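Local coordinates for protein acylneuraminate lyase (Mycoplasma synoviae, PDB 4N4P) that belongs to the dihydrodipicolinate synthetase family of TIM-barrel proteins and assembles from four chains, at residues Asn34-Glu38 against Asn73-Val77; Thr211-Asn215 against Tyr241-Val245; Lys251-Gln255 against Phe275-Glu279. All coordinates share one frame. Residue numbers count along the deposited sequence, not the author numbering.

Contact 1 of 3, residues Asn34-Glu38 against Asn73-Val77; sequences NFLVE and NAGRV
This is a surface contact between consecutive outer helices of the TIM barrel, made where the second passes through an alpha-beta connection to its following strand: Asn34-Glu38 lies near the end of helix 26-39, and Asn73-Val77 carries helix 59-73 into strand 78-82. A type I' beta turn runs from Asn73 to Arg76, with positive phi at Ala74 (48/43) and Gly75 (70/11), closed by Arg76 N to Asn73 O at 3.1 Å. The Asn73 side chain (chi1 t) bridges to the residue after the turn: OD1 accepts from Val77 N at 2.9 Å and ND2 donates to Val77 O at 3.0 Å. The nearest CA pairs are Asn34-Asn73, 7.2 Å, and Val37-Val77, 7.0 Å. From the turn Arg76 (m, t, m) reaches across to the helix. Its NE binds Asn73 O at 3.0 Å, NH2 binds Asn34 OD1 at 2.9 Å, and NH1 forms a salt bridge with Glu38 OE2 at 2.8 Å. Both helix acceptors sit near the guanidinium plane, while Val37 CG1 lies over one face, 3.5 Å from Arg76 NH1. Val37 CG2 meets Val77 CG2 at 3.9 Å. Ala72 O, on helix 59-73, also accepts from Arg76 NH2, and Val37 and Val77 both pack on Ile45 of strand 44-47.

Contact 2 of 3, residues Thr211-Asn215 against Tyr241-Val245; sequences TYNVN and YNDYV
Tyr241, Tyr244 and Asn215 bury the most surface here. The two tyrosines stand one helical turn apart on the regular helix 231-248, with Val245 N bonded to Tyr241 O at 2.9 Å, and send their hydroxyls to the same residue. Tyr241 (chi1 t) donates from OH to Thr211 OG1 at 2.7 Å; Thr211 OG1 is also hydrogen-bonded to Asp193. Tyr244, with chi1 between wells at 148°, donates from OH to the backbone Thr211 O at 2.7 Å. The helix that follows Thr211 begins weakly bonded: Asn215 N to Thr211 O is 3.3 Å. The segments come closest at Thr211-Val245, CA to CA 7.0 Å, and at Asn215-Tyr241, 8.6 Å. Helix 212-227 follows the eighth strand of the TIM barrel, whereas helix 231-248 belongs to the C-terminal helical extension found in this family, so the tyrosines tie the extension to the barrel. Asn215 (chi1 t) touches both rings: its ND2 is 3.4 Å from Tyr244 CD2, over one face of that ring, and 3.4 Å from Tyr241 CE1, while its OD1 accepts Gly218 N. Around these residues Tyr212 CE1 packs on Tyr241 CZ at 4.1 Å, Val214 CG2 on Tyr244 CZ at 4.2 Å, and Thr211 CG2 on Val245 CG2 at 3.9 Å, with Leu257 of helix 253-263 against Val214.

Contact 3 of 3, residues Lys251-Gln255 against Phe275-Glu279; sequences KGLMQ and FWRYE
Tyr278 lays one face of its ring against Lys251 CD and brings its hydroxyl to the start of helix 253-263, where Gly252 N donates to Tyr278 OH at 2.9 Å. Chi1 is m for both Tyr278 and Lys251, and the two CA-to-CB bonds point toward the opposite segment. Lys251 CB lies 3.7 Å from Tyr278 OH; farther out, Lys251 NZ forms a salt bridge with Glu282 of helix 280-294. Gly252 is the N-cap of its helix, and the absence of a side chain matters: the Gln255 side chain (chi1 m, chi2 95°) folds back over Gly252, its OE1 in the space a CB there would fill. Gln255 NE2 donates to Trp276 O at 2.8 Å while lying 3.8 Å from Tyr278 CE2. The partner segment has no regular structure and runs extended through Phe275-Tyr278 up to Glu279, the N-cap of helix 280-294. Closest CA pairs are Gly252-Trp276, 7.4 Å, and Gln255-Arg277, 7.6 Å. In the C-terminal helical extension of this TIM-barrel family, the contact joins the first turn of one helix to the loop that introduces the last. At the Phe275 end of the loop segment, Met254 (m, p, p) places CE 3.6 Å from Phe275 CZ. A third subunit faces this edge: Tyr114 of that subunit stacks edge-to-face with Phe275, and its Glu120 accepts a hydrogen bond from Trp276 N.

In the fold
The three contacts follow one another along the chain, from the first barrel helices to the C-terminal extension. Contacts 1 and 2 have centres about 20 Å apart yet touch: Leu36 CD2 and Phe35 CE2 each lie 3.5 Å from Asn213 O, so the first helix of the barrel touches the start of the helix after its eighth strand, consistent with closure of the barrel. Contacts 2 and 3 are about 16 Å apart between centres and about 5 Å between nearest atoms, joined by consecutive helices 231-248 and 253-263. Contacts 1 and 3 remain separate, centres about 26 Å apart. Asn242 and Asp243, on 241-245 but not touching 211-215, bond to a second subunit; contact 3 faces a third.

Contact 1 of 3, residues Asn34-Glu38 against Asn73-Val77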
loop_
_atom_site.group_PDB
_atom_site.type_symbol
_atom_site.label_atom_id
_atom_site.label_comp_id
_atom_site.label_asym_id
_atom_site.label_seq_id
_atom_site.Cartn_x
_atom_site.Cartn_y
_atom_site.Cartn_z
ATOM N N ASN A 34 31.995 -22.386 -13.503
ATOM C CA ASN A 34 33.138 -21.988 -14.320
ATOM C C ASN A 34 32.876 -20.738 -15.143
ATOM O O ASN A 34 33.757 -19.901 -15.288
ATOM C CB ASN A 34 33.596 -23.127 -15.248
ATOM C CG ASN A 34 34.150 -24.341 -14.495
ATOM O OD1 ASN A 34 34.512 -24.288 -13.316
ATOM N ND2 ASN A 34 34.241 -25.461 -15.218
ATOM N N PHE A 35 31.676 -20.620 -15.715
ATOM C CA PHE A 35 31.313 -19.448 -16.504
ATOM C C PHE A 35 31.400 -18.184 -15.624
ATOM O O PHE A 35 32.000 -17.167 -16.018
ATOM C CB PHE A 35 29.892 -19.637 -17.071
ATOM C CG PHE A 35 29.363 -18.448 -17.823
ATOM C CD1 PHE A 35 29.858 -18.120 -19.078
ATOM C CD2 PHE A 35 28.327 -17.673 -17.272
ATOM C CE1 PHE A 35 29.337 -17.026 -19.788
ATOM C CE2 PHE A 35 27.808 -16.598 -17.960
ATOM C CZ PHE A 35 28.307 -16.273 -19.224
ATOM N N LEU A 36 30.866 -18.275 -14.415
ATOM C CA LEU A 36 30.860 -17.123 -13.498
ATOM C C LEU A 36 32.279 -16.731 -13.084
ATOM O O LEU A 36 32.654 -15.550 -13.101
ATOM C CB LEU A 36 30.004 -17.423 -12.264
ATOM C CG LEU A 36 28.517 -17.656 -12.584
ATOM C CD1 LEU A 36 27.712 -17.954 -11.315
ATOM C CD2 LEU A 36 27.978 -16.409 -13.313
ATOM N N VAL A 37 33.076 -17.729 -12.721
ATOM C CA VAL A 37 34.452 -17.479 -12.301
ATOM C C VAL A 37 35.311 -17.018 -13.476
ATOM O O VAL A 37 36.035 -16.040 -13.361
ATOM C CB VAL A 37 35.076 -18.747 -11.660
ATOM C CG1 VAL A 37 36.590 -18.538 -11.329
ATOM C CG2 VAL A 37 34.274 -19.162 -10.388
ATOM N N GLU A 38 35.235 -17.728 -14.601
ATOM C CA GLU A 38 36.243 -17.551 -15.661
ATOM C C GLU A 38 35.873 -16.530 -16.710
ATOM O O GLU A 38 36.752 -15.866 -17.263
ATOM C CB GLU A 38 36.547 -18.904 -16.331
ATOM C CG GLU A 38 37.041 -19.951 -15.351
ATOM C CD GLU A 38 36.895 -21.390 -15.866
ATOM O OE1 GLU A 38 36.738 -21.598 -17.089
ATOM O OE2 GLU A 38 36.913 -22.317 -15.033
ATOM N N ASN A 73 34.138 -24.698 -7.805
ATOM C CA ASN A 73 34.815 -23.440 -7.456
ATOM C C ASN A 73 36.273 -23.717 -7.062
ATOM O O ASN A 73 37.161 -22.965 -7.450
ATOM C CB ASN A 73 34.112 -22.763 -6.302
ATOM C CG ASN A 73 34.804 -21.495 -5.879
ATOM O OD1 ASN A 73 35.149 -20.649 -6.715
ATOM N ND2 ASN A 73 35.030 -21.364 -4.584
ATOM N N ALA A 74 36.481 -24.820 -6.324
ATOM C CA ALA A 74 37.807 -25.200 -5.812
ATOM C C ALA A 74 38.501 -23.999 -5.146
ATOM O O ALA A 74 39.675 -23.736 -5.393
ATOM C CB ALA A 74 38.670 -25.760 -6.955
ATOM N N GLY A 75 37.747 -23.242 -4.353
ATOM C CA GLY A 75 38.261 -22.103 -3.596
ATOM C C GLY A 75 38.673 -20.858 -4.376
ATOM O O GLY A 75 39.285 -19.957 -3.800
ATOM N N ARG A 76 38.335 -20.782 -5.667
ATOM C CA ARG A 76 38.766 -19.643 -6.499
ATOM C C ARG A 76 38.112 -18.323 -6.085
ATOM O O ARG A 76 38.788 -17.304 -5.945
ATOM C CB ARG A 76 38.514 -19.896 -7.979
ATOM C CG ARG A 76 39.493 -20.903 -8.582
ATOM C CD ARG A 76 39.133 -21.212 -10.007
ATOM N NE ARG A 76 37.892 -21.981 -10.142
ATOM C CZ ARG A 76 37.270 -22.185 -11.296
ATOM N NH1 ARG A 76 37.736 -21.628 -12.422
ATOM N NH2 ARG A 76 36.168 -22.920 -11.330
ATOM N N VAL A 77 36.796 -18.352 -5.894
ATOM C CA VAL A 77 36.081 -17.145 -5.476
ATOM C C VAL A 77 35.334 -17.380 -4.170
ATOM O O VAL A 77 35.237 -18.501 -3.697
ATOM C CB VAL A 77 35.136 -16.615 -6.599
ATOM C CG1 VAL A 77 35.917 -16.354 -7.897
ATOM C CG2 VAL A 77 33.919 -17.556 -6.813
#

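Contact 2 of 3, residues Thr211-Asn215 against Tyr241-Val245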
loop_
_atom_site.group_PDB
_atom_site.type_symbol
_atom_site.label_atom_id
_atom_site.label_comp_id
_atom_site.label_asym_id
_atom_site.label_seq_id
_atom_site.Cartn_x
_atom_site.Cartn_y
_atom_site.Cartn_z
ATOM N N THR A 211 21.296 -10.182 -11.824
ATOM C CA THR A 211 21.702 -9.650 -13.141
ATOM C C THR A 211 23.211 -9.760 -13.393
ATOM O O THR A 211 23.660 -9.672 -14.538
ATOM C CB THR A 211 21.227 -8.183 -13.375
ATOM O OG1 THR A 211 21.933 -7.312 -12.490
ATOM C CG2 THR A 211 19.716 -8.050 -13.140
ATOM N N TYR A 212 23.990 -9.991 -12.339
ATOM C CA TYR A 212 25.443 -10.112 -12.499
ATOM C C TYR A 212 25.820 -11.477 -13.057
ATOM O O TYR A 212 26.977 -11.691 -13.406
ATOM C CB TYR A 212 26.203 -9.864 -11.178
ATOM C CG TYR A 212 25.711 -8.639 -10.433
ATOM C CD1 TYR A 212 25.554 -7.411 -11.102
ATOM C CD2 TYR A 212 25.385 -8.708 -9.074
ATOM C CE1 TYR A 212 25.080 -6.262 -10.426
ATOM C CE2 TYR A 212 24.905 -7.572 -8.385
ATOM C CZ TYR A 212 24.746 -6.362 -9.078
ATOM O OH TYR A 212 24.274 -5.248 -8.412
ATOM N N ASN A 213 24.852 -12.394 -13.137
ATOM C CA ASN A 213 25.094 -13.690 -13.784
ATOM C C ASN A 213 25.631 -13.536 -15.212
ATOM O O ASN A 213 26.432 -14.358 -15.663
ATOM C CB ASN A 213 23.823 -14.567 -13.831
ATOM C CG ASN A 213 23.545 -15.308 -12.522
ATOM O OD1 ASN A 213 22.634 -14.939 -11.742
ATOM N ND2 ASN A 213 24.277 -16.382 -12.299
ATOM N N VAL A 214 25.169 -12.520 -15.945
ATOM C CA VAL A 214 25.547 -12.401 -17.351
ATOM C C VAL A 214 26.071 -11.000 -17.718
ATOM O O VAL A 214 26.556 -10.788 -18.835
ATOM C CB VAL A 214 24.390 -12.841 -18.324
ATOM C CG1 VAL A 214 23.986 -14.290 -18.038
ATOM C CG2 VAL A 214 23.168 -11.892 -18.194
ATOM N N ASN A 215 26.009 -10.065 -16.773
ATOM C CA ASN A 215 26.521 -8.727 -17.027
ATOM C C ASN A 215 27.411 -8.184 -15.927
ATOM O O ASN A 215 27.328 -6.991 -15.572
ATOM C CB ASN A 215 25.407 -7.729 -17.361
ATOM C CG ASN A 215 25.923 -6.531 -18.118
ATOM O OD1 ASN A 215 27.111 -6.489 -18.497
ATOM N ND2 ASN A 215 25.048 -5.552 -18.368
ATOM N N TYR A 241 22.954 0.159 -17.720
ATOM C CA TYR A 241 22.703 -1.042 -16.921
ATOM C C TYR A 241 21.218 -1.214 -16.616
ATOM O O TYR A 241 20.661 -2.306 -16.681
ATOM C CB TYR A 241 23.528 -1.016 -15.616
ATOM C CG TYR A 241 23.703 -2.405 -15.059
ATOM C CD1 TYR A 241 24.701 -3.255 -15.560
ATOM C CD2 TYR A 241 22.806 -2.903 -14.102
ATOM C CE1 TYR A 241 24.829 -4.554 -15.094
ATOM C CE2 TYR A 241 22.922 -4.214 -13.624
ATOM C CZ TYR A 241 23.949 -5.026 -14.130
ATOM O OH TYR A 241 24.091 -6.305 -13.680
ATOM N N ASN A 242 20.557 -0.131 -16.271
ATOM C CA ASN A 242 19.144 -0.275 -15.892
ATOM C C ASN A 242 18.269 -0.483 -17.110
ATOM O O ASN A 242 17.260 -1.151 -17.018
ATOM C CB ASN A 242 18.698 0.917 -15.051
ATOM C CG ASN A 242 19.299 0.853 -13.622
ATOM O OD1 ASN A 242 20.066 -0.065 -13.317
ATOM N ND2 ASN A 242 18.936 1.803 -12.762
ATOM N N ASP A 243 18.708 0.040 -18.257
ATOM C CA ASP A 243 18.057 -0.294 -19.534
ATOM C C ASP A 243 18.143 -1.807 -19.709
ATOM O O ASP A 243 17.154 -2.470 -20.052
ATOM C CB ASP A 243 18.755 0.386 -20.722
ATOM C CG ASP A 243 18.415 1.855 -20.865
ATOM O OD1 ASP A 243 17.513 2.375 -20.181
ATOM O OD2 ASP A 243 19.070 2.487 -21.694
ATOM N N TYR A 244 19.335 -2.334 -19.464
ATOM C CA TYR A 244 19.609 -3.775 -19.579
ATOM C C TYR A 244 18.714 -4.582 -18.660
ATOM O O TYR A 244 18.104 -5.557 -19.088
ATOM C CB TYR A 244 21.089 -4.067 -19.297
ATOM C CG TYR A 244 21.389 -5.410 -18.656
ATOM C CD1 TYR A 244 21.238 -6.614 -19.372
ATOM C CD2 TYR A 244 21.854 -5.476 -17.316
ATOM C CE1 TYR A 244 21.525 -7.864 -18.764
ATOM C CE2 TYR A 244 22.169 -6.697 -16.714
ATOM C CZ TYR A 244 21.989 -7.888 -17.432
ATOM O OH TYR A 244 22.283 -9.097 -16.836
ATOM N N VAL A 245 18.632 -4.178 -17.393
ATOM C CA VAL A 245 17.807 -4.932 -16.447
ATOM C C VAL A 245 16.351 -4.987 -16.906
ATOM O O VAL A 245 15.759 -6.063 -16.946
ATOM C CB VAL A 245 17.903 -4.382 -15.012
ATOM C CG1 VAL A 245 17.030 -5.230 -14.072
ATOM C CG2 VAL A 245 19.394 -4.392 -14.523
#

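Contact 3 of 3, residues Lys251-Gln255 against Phe275-Glu279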
loop_
_atom_site.group_PDB
_atom_site.type_symbol
_atom_site.label_atom_id
_atom_site.label_comp_id
_atom_site.label_asym_id
_atom_site.label_seq_id
_atom_site.Cartn_x
_atom_site.Cartn_y
_atom_site.Cartn_z
ATOM N N LYS A 251 11.141 -10.724 -20.342
ATOM C CA LYS A 251 10.714 -12.124 -20.281
ATOM C C LYS A 251 11.181 -12.625 -18.914
ATOM O O LYS A 251 11.925 -11.923 -18.233
ATOM C CB LYS A 251 11.299 -12.944 -21.421
ATOM C CG LYS A 251 10.715 -12.517 -22.812
ATOM C CD LYS A 251 11.083 -13.473 -23.901
ATOM C CE LYS A 251 10.789 -12.898 -25.293
ATOM N NZ LYS A 251 9.401 -12.362 -25.461
ATOM N N GLY A 252 10.757 -13.813 -18.518
ATOM C CA GLY A 252 11.093 -14.323 -17.200
ATOM C C GLY A 252 12.575 -14.191 -16.888
ATOM O O GLY A 252 13.408 -14.513 -17.715
ATOM N N LEU A 253 12.894 -13.742 -15.677
ATOM C CA LEU A 253 14.286 -13.502 -15.290
ATOM C C LEU A 253 15.146 -14.763 -15.392
ATOM O O LEU A 253 16.159 -14.776 -16.104
ATOM C CB LEU A 253 14.351 -12.929 -13.871
ATOM C CG LEU A 253 15.764 -12.776 -13.286
ATOM C CD1 LEU A 253 16.587 -11.721 -14.078
ATOM C CD2 LEU A 253 15.683 -12.438 -11.775
ATOM N N MET A 254 14.760 -15.821 -14.679
ATOM C CA MET A 254 15.610 -17.034 -14.663
ATOM C C MET A 254 15.688 -17.697 -16.042
ATOM O O MET A 254 16.765 -18.170 -16.450
ATOM C CB MET A 254 15.149 -18.022 -13.588
ATOM C CG MET A 254 15.744 -17.696 -12.207
ATOM S SD MET A 254 14.867 -16.356 -11.397
ATOM C CE MET A 254 13.541 -17.369 -10.715
ATOM N N GLN A 255 14.559 -17.696 -16.763
ATOM C CA GLN A 255 14.530 -18.244 -18.127
ATOM C C GLN A 255 15.492 -17.478 -19.027
ATOM O O GLN A 255 16.174 -18.083 -19.855
ATOM C CB GLN A 255 13.125 -18.156 -18.734
ATOM C CG GLN A 255 12.041 -18.935 -17.955
ATOM C CD GLN A 255 11.294 -18.057 -16.964
ATOM O OE1 GLN A 255 11.899 -17.209 -16.309
ATOM N NE2 GLN A 255 9.961 -18.252 -16.852
ATOM N N PHE A 275 7.398 -21.950 -13.134
ATOM C CA PHE A 275 7.903 -20.907 -14.026
ATOM C C PHE A 275 7.555 -21.229 -15.474
ATOM O O PHE A 275 7.589 -22.403 -15.892
ATOM C CB PHE A 275 9.411 -20.689 -13.860
ATOM C CG PHE A 275 9.743 -19.996 -12.585
ATOM C CD1 PHE A 275 9.461 -18.630 -12.428
ATOM C CD2 PHE A 275 10.278 -20.706 -11.512
ATOM C CE1 PHE A 275 9.741 -17.980 -11.212
ATOM C CE2 PHE A 275 10.549 -20.062 -10.285
ATOM C CZ PHE A 275 10.276 -18.696 -10.150
ATOM N N TRP A 276 7.203 -20.181 -16.210
ATOM C CA TRP A 276 6.810 -20.298 -17.604
ATOM C C TRP A 276 7.946 -20.868 -18.446
ATOM O O TRP A 276 9.092 -20.399 -18.370
ATOM C CB TRP A 276 6.409 -18.930 -18.146
ATOM C CG TRP A 276 5.776 -19.020 -19.503
ATOM C CD1 TRP A 276 6.383 -18.829 -20.717
ATOM C CD2 TRP A 276 4.418 -19.365 -19.780
ATOM N NE1 TRP A 276 5.472 -19.025 -21.739
ATOM C CE2 TRP A 276 4.258 -19.349 -21.187
ATOM C CE3 TRP A 276 3.312 -19.675 -18.973
ATOM C CZ2 TRP A 276 3.025 -19.628 -21.811
ATOM C CZ3 TRP A 276 2.087 -19.965 -19.590
ATOM C CH2 TRP A 276 1.958 -19.926 -21.003
ATOM N N ARG A 277 7.632 -21.895 -19.237
ATOM C CA ARG A 277 8.586 -22.417 -20.231
ATOM C C ARG A 277 8.318 -21.788 -21.589
ATOM O O ARG A 277 7.248 -21.981 -22.152
ATOM C CB ARG A 277 8.470 -23.944 -20.323
ATOM C CG ARG A 277 9.392 -24.622 -21.363
ATOM C CD ARG A 277 10.857 -24.534 -20.986
ATOM N NE ARG A 277 11.099 -25.060 -19.655
ATOM C CZ ARG A 277 11.308 -26.345 -19.382
ATOM N NH1 ARG A 277 11.323 -27.251 -20.345
ATOM N NH2 ARG A 277 11.512 -26.719 -18.133
ATOM N N TYR A 278 9.277 -21.019 -22.103
ATOM C CA TYR A 278 9.093 -20.320 -23.375
ATOM C C TYR A 278 9.364 -21.264 -24.539
ATOM O O TYR A 278 9.999 -22.292 -24.366
ATOM C CB TYR A 278 10.026 -19.098 -23.467
ATOM C CG TYR A 278 9.633 -17.968 -22.559
ATOM C CD1 TYR A 278 8.739 -16.986 -22.988
ATOM C CD2 TYR A 278 10.144 -17.888 -21.245
ATOM C CE1 TYR A 278 8.350 -15.949 -22.155
ATOM C CE2 TYR A 278 9.768 -16.857 -20.412
ATOM C CZ TYR A 278 8.882 -15.890 -20.858
ATOM O OH TYR A 278 8.504 -14.890 -19.992
ATOM N N GLU A 279 8.911 -20.920 -25.739
ATOM C CA GLU A 279 9.371 -21.699 -26.895
ATOM C C GLU A 279 10.866 -21.429 -27.076
ATOM O O GLU A 279 11.339 -20.314 -26.796
ATOM C CB GLU A 279 8.540 -21.409 -28.161
ATOM C CG GLU A 279 7.030 -21.599 -27.977
ATOM C CD GLU A 279 6.634 -23.021 -27.529
ATOM O OE1 GLU A 279 6.993 -24.003 -28.223
ATOM O OE2 GLU A 279 5.952 -23.155 -26.481
#